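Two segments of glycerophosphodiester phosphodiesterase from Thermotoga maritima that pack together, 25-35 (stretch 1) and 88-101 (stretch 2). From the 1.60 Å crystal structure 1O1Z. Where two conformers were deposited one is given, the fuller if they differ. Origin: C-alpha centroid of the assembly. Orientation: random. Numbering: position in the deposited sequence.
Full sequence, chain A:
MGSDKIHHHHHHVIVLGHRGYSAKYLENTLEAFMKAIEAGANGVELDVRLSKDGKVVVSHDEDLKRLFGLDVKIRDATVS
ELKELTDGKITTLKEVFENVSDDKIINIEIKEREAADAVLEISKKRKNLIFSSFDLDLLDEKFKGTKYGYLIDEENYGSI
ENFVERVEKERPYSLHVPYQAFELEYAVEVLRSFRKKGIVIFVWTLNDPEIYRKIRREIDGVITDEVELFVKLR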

# COMPACT_ATOMS: atom_id res chain seq x y z
N TYR A 25 16.49 -4.50 -0.94
CA TYR A 25 16.18 -5.79 -0.35
C TYR A 25 15.01 -6.42 -1.07
O TYR A 25 14.18 -5.72 -1.67
N LEU A 26 14.90 -7.74 -1.01
CA LEU A 26 13.87 -8.42 -1.76
C LEU A 26 12.46 -7.99 -1.32
O LEU A 26 12.10 -8.07 -0.13
N GLU A 27 11.67 -7.53 -2.29
CA GLU A 27 10.36 -6.99 -2.04
C GLU A 27 9.49 -7.90 -1.18
O GLU A 27 9.47 -9.13 -1.34
N ASN A 28 8.75 -7.27 -0.30
CA ASN A 28 7.71 -7.94 0.48
C ASN A 28 8.23 -9.00 1.46
O ASN A 28 7.45 -9.84 1.93
N THR A 29 9.51 -8.95 1.79
CA THR A 29 10.09 -9.83 2.82
C THR A 29 10.22 -9.13 4.14
O THR A 29 10.27 -7.89 4.20
N LEU A 30 10.36 -9.91 5.22
CA LEU A 30 10.52 -9.29 6.53
C LEU A 30 11.76 -8.41 6.55
O LEU A 30 11.74 -7.34 7.14
N GLU A 31 12.85 -8.86 5.92
CA GLU A 31 14.05 -8.07 5.84
C GLU A 31 13.77 -6.73 5.18
O GLU A 31 14.16 -5.69 5.71
N ALA A 32 13.06 -6.72 4.05
CA ALA A 32 12.78 -5.45 3.37
C ALA A 32 11.95 -4.51 4.26
O ALA A 32 12.21 -3.31 4.31
N PHE A 33 10.96 -5.06 4.97
CA PHE A 33 10.14 -4.21 5.84
C PHE A 33 10.95 -3.66 7.00
O PHE A 33 10.90 -2.48 7.30
N MET A 34 11.74 -4.52 7.65
CA MET A 34 12.56 -4.09 8.79
C MET A 34 13.59 -3.03 8.35
O MET A 34 13.82 -2.06 9.07
N LYS A 35 14.19 -3.22 7.19
CA LYS A 35 15.19 -2.28 6.68
C LYS A 35 14.58 -0.91 6.32
O LYS A 35 15.25 0.11 6.46
N GLY A 88 11.82 -19.90 3.05
CA GLY A 88 11.45 -19.09 4.17
C GLY A 88 11.27 -17.63 3.86
O GLY A 88 10.95 -16.88 4.78
N LYS A 89 11.44 -17.20 2.60
CA LYS A 89 11.43 -15.76 2.31
C LYS A 89 10.02 -15.19 2.26
O LYS A 89 9.82 -14.02 2.59
N ILE A 90 9.04 -15.97 1.85
CA ILE A 90 7.67 -15.47 1.84
C ILE A 90 7.19 -15.37 3.27
O ILE A 90 7.53 -16.20 4.10
N THR A 91 6.44 -14.32 3.58
CA THR A 91 5.93 -14.10 4.91
C THR A 91 4.42 -13.92 4.94
O THR A 91 3.77 -13.86 3.93
N THR A 92 3.89 -13.94 6.15
CA THR A 92 2.45 -13.79 6.37
C THR A 92 2.20 -12.44 7.00
O THR A 92 3.08 -11.83 7.60
N LEU A 93 0.97 -11.96 6.88
CA LEU A 93 0.62 -10.70 7.51
C LEU A 93 0.83 -10.76 9.03
O LEU A 93 1.34 -9.82 9.63
N LYS A 94 0.44 -11.88 9.64
CA LYS A 94 0.70 -12.11 11.06
C LYS A 94 2.17 -11.86 11.44
O LYS A 94 2.47 -11.18 12.46
N GLU A 95 3.09 -12.42 10.66
CA GLU A 95 4.52 -12.26 10.92
C GLU A 95 5.01 -10.82 10.75
O GLU A 95 5.86 -10.33 11.50
N VAL A 96 4.44 -10.09 9.78
CA VAL A 96 4.79 -8.68 9.62
C VAL A 96 4.42 -7.91 10.89
O VAL A 96 5.22 -7.11 11.38
N PHE A 97 3.22 -8.15 11.41
CA PHE A 97 2.78 -7.46 12.62
C PHE A 97 3.71 -7.75 13.80
O PHE A 97 3.94 -6.87 14.62
N GLU A 98 4.25 -8.97 13.87
CA GLU A 98 5.18 -9.34 14.95
C GLU A 98 6.53 -8.63 14.84
O GLU A 98 7.26 -8.53 15.84
N ASN A 99 6.88 -8.16 13.65
CA ASN A 99 8.19 -7.58 13.36
C ASN A 99 8.25 -6.07 13.04
O ASN A 99 9.35 -5.50 12.90
N VAL A 100 7.08 -5.44 12.96
CA VAL A 100 6.98 -4.01 12.72
C VAL A 100 6.14 -3.40 13.84
O VAL A 100 5.00 -3.80 14.07
N SER A 101 6.74 -2.47 14.56
CA SER A 101 6.09 -1.80 15.68
C SER A 101 4.81 -1.11 15.24
O SER A 101 4.76 -0.53 14.17

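Two helices that run in broadly the same direction, with the start of one beside the middle of the other, can pack through the carbon parts of apolar and polar side chains, while water joins the backbone near the start of one helix to the loop before the other, and this pair of segments from a glycerophosphodiester phosphodiesterase illustrates the principle well. Helix 30-35 and helix 93-99 lie 33° apart, with axes 10.4 Å distant at closest approach. No direct hydrogen bond links the two stretches; 475 Å² of surface, summed over both, is buried mainly by van der Waals contact.

Leu30 contributes the most surface. Its CA-to-CB bond points toward the second stretch, and the m,t rotamer (chi1 -68°, chi2 175°) places the end of the side chain among Thr91, Glu95, Val96 and Asn99. Leu30 CD2 lies 3.5 Å from Thr91 OG1, 3.9 Å from Glu95 O and 4.1 Å from Val96 CG2, while Leu30 CD1 reaches to 3.9 Å from Asn99 ND2. One leucine thus touches residues from Thr91 to Asn99.

Asn99, which covers the next largest area, also points toward its partner, with chi1 at -71° (m). Its amide turns back on its own helix, where Asn99 ND2 donates to Glu95 O at 2.8 Å. This bond satisfies the amide nitrogen where it lies beside Leu30. Along the same flank Met34, in the m,t,m rotamer, brings Met34 CG to 4.0 Å from Asn99 O.

Lys89 borders the other end of the contact. Its CA-to-CB bond runs sideways and the chain, m,t,t,p, leads its ammonium end away, so it is the aliphatic part that packs: Lys89 CD meets Leu26 CD2 at 3.8 Å. Leu26 is in the t,p rotamer. Nearby, Thr29 CG2 sits 3.7 Å from Lys89 O. The hydroxyl of Thr29 (chi1 61°, p) serves its own stretch instead, donating from Thr29 OG1 to Leu26 O at 2.7 Å across a type II turn and accepting from Ala32 N at 3.1 Å to cap the helix.

Deeper in, Phe33 (chi1 -59°, m) points toward the second stretch. Phe33 CE2 is 3.7 Å from Val96 CG2, which approaches the ring obliquely, and 4.3 Å from Thr91 CG2, which lies at the ring edge. Phe33 CB is 4.3 Å from Val100 CG2. Both valines and Thr91 adopt chi1 near 180° (t).

Backbone polar groups are joined through two waters. Water 1 donates to Asn28 O at 2.7 Å and accepts from Thr91 N at 2.9 Å; water 2 donates to Lys89 O at 2.7 Å and accepts from Leu30 N at 2.9 Å. Each fills a gap too wide for a direct bond. Thr92 caps the second helix, Thr92 OG1 accepting from Glu95 N at 3.2 Å; in return Thr92 N donates to Glu95 OE1 at 3.2 Å. Several of the polar groups are served within their own stretch or by water, and the direct contacts are of carbon with carbon or with a polar atom.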

# COMPACT_ATOMS: atom_id res chain seq x y z
CB TYR A 25 15.87 -5.61 1.14
CG TYR A 25 17.02 -4.98 1.87
CD1 TYR A 25 18.11 -5.74 2.27
CD2 TYR A 25 17.07 -3.60 2.06
CE1 TYR A 25 19.20 -5.15 2.90
CE2 TYR A 25 18.14 -3.01 2.70
CZ TYR A 25 19.20 -3.77 3.11
OH TYR A 25 20.28 -3.15 3.73
CB LEU A 26 14.03 -9.93 -1.64
CG LEU A 26 12.99 -10.78 -2.39
CD1 LEU A 26 13.08 -10.54 -3.88
CD2 LEU A 26 13.12 -12.27 -2.05
CB GLU A 27 9.62 -6.73 -3.34
CG GLU A 27 9.49 -7.95 -4.22
CD GLU A 27 8.59 -7.67 -5.39
OE1 GLU A 27 9.12 -7.09 -6.35
OE2 GLU A 27 7.38 -8.01 -5.33
CB ASN A 28 6.58 -8.46 -0.42
CG ASN A 28 5.52 -7.42 -0.70
OD1 ASN A 28 5.30 -6.50 0.09
ND2 ASN A 28 4.88 -7.54 -1.86
CB THR A 29 11.49 -10.34 2.42
OG1 THR A 29 12.41 -9.23 2.27
CG2 THR A 29 11.45 -11.10 1.10
CB LEU A 30 10.62 -10.32 7.66
CG LEU A 30 9.37 -11.13 7.97
CD1 LEU A 30 9.68 -12.17 9.03
CD2 LEU A 30 8.25 -10.20 8.43
CB GLU A 31 15.14 -8.82 5.07
CG GLU A 31 16.42 -8.02 4.92
CD GLU A 31 17.46 -8.74 4.08
OE1 GLU A 31 17.10 -9.28 3.02
OE2 GLU A 31 18.64 -8.73 4.48
CB ALA A 32 12.08 -5.70 2.06
CB PHE A 33 8.93 -4.97 6.39
CG PHE A 33 8.01 -5.52 5.33
CD1 PHE A 33 7.55 -4.72 4.31
CD2 PHE A 33 7.54 -6.83 5.39
CE1 PHE A 33 6.68 -5.21 3.34
CE2 PHE A 33 6.68 -7.32 4.41
CZ PHE A 33 6.25 -6.52 3.40
CB MET A 34 13.21 -5.29 9.48
CG MET A 34 12.15 -6.22 10.12
SD MET A 34 12.98 -7.57 11.12
CE MET A 34 13.71 -8.54 9.84
CB LYS A 35 15.94 -2.87 5.48
CG LYS A 35 16.88 -4.01 5.83
CD LYS A 35 18.11 -3.51 6.52
CE LYS A 35 18.94 -4.68 7.04
NZ LYS A 35 20.08 -4.18 7.84
CB LYS A 89 12.15 -15.45 1.00
CG LYS A 89 13.64 -15.67 1.12
CD LYS A 89 14.36 -15.35 -0.17
CE LYS A 89 15.88 -15.48 -0.01
NZ LYS A 89 16.31 -16.89 0.22
CB ILE A 90 6.74 -16.34 1.00
CG1 ILE A 90 5.45 -15.58 0.69
CG2 ILE A 90 6.46 -17.67 1.66
CD1 ILE A 90 4.59 -16.29 -0.37
CB THR A 91 6.69 -12.92 5.57
OG1 THR A 91 6.40 -12.85 6.97
CG2 THR A 91 6.31 -11.59 5.02
CB THR A 92 1.94 -14.85 7.30
OG1 THR A 92 2.58 -14.76 8.58
CG2 THR A 92 2.28 -16.28 6.76
CB LEU A 93 -0.81 -10.31 7.13
CG LEU A 93 -1.26 -8.97 7.67
CD1 LEU A 93 -0.37 -7.84 7.09
CD2 LEU A 93 -2.73 -8.75 7.32
CB LYS A 94 0.29 -13.53 11.44
CG LYS A 94 0.69 -13.98 12.86
CD LYS A 94 0.16 -15.38 13.16
CE LYS A 94 0.58 -15.85 14.55
NZ LYS A 94 2.05 -16.07 14.63
CB GLU A 95 5.32 -13.22 10.03
CG GLU A 95 5.13 -14.66 10.42
CD GLU A 95 5.81 -15.64 9.51
OE1 GLU A 95 5.55 -15.62 8.28
OE2 GLU A 95 6.60 -16.45 10.02
CB VAL A 96 4.15 -8.06 8.38
CG1 VAL A 96 4.47 -6.59 8.29
CG2 VAL A 96 4.62 -8.78 7.12
CB PHE A 97 1.35 -7.87 13.01
CG PHE A 97 0.25 -7.35 12.13
CD1 PHE A 97 0.45 -6.48 11.07
CD2 PHE A 97 -1.05 -7.74 12.39
CE1 PHE A 97 -0.61 -6.03 10.30
CE2 PHE A 97 -2.10 -7.29 11.62
CZ PHE A 97 -1.88 -6.43 10.60
CB GLU A 98 5.37 -10.87 14.94
CG GLU A 98 4.14 -11.61 15.39
CD GLU A 98 4.14 -13.11 15.11
OE1 GLU A 98 5.10 -13.62 14.48
OE2 GLU A 98 3.17 -13.78 15.51
CB ASN A 99 8.84 -8.40 12.26
CG ASN A 99 9.25 -9.77 12.75
OD1 ASN A 99 10.26 -9.90 13.46
ND2 ASN A 99 8.46 -10.80 12.42
CB VAL A 100 6.31 -3.72 11.35
CG1 VAL A 100 6.11 -2.21 11.13
CG2 VAL A 100 7.15 -4.31 10.22
CB SER A 101 7.05 -0.77 16.29
OG SER A 101 6.36 0.17 17.11
O HOH W 1 6.36 -12.29 1.58
O HOH W 2 10.57 -12.78 4.85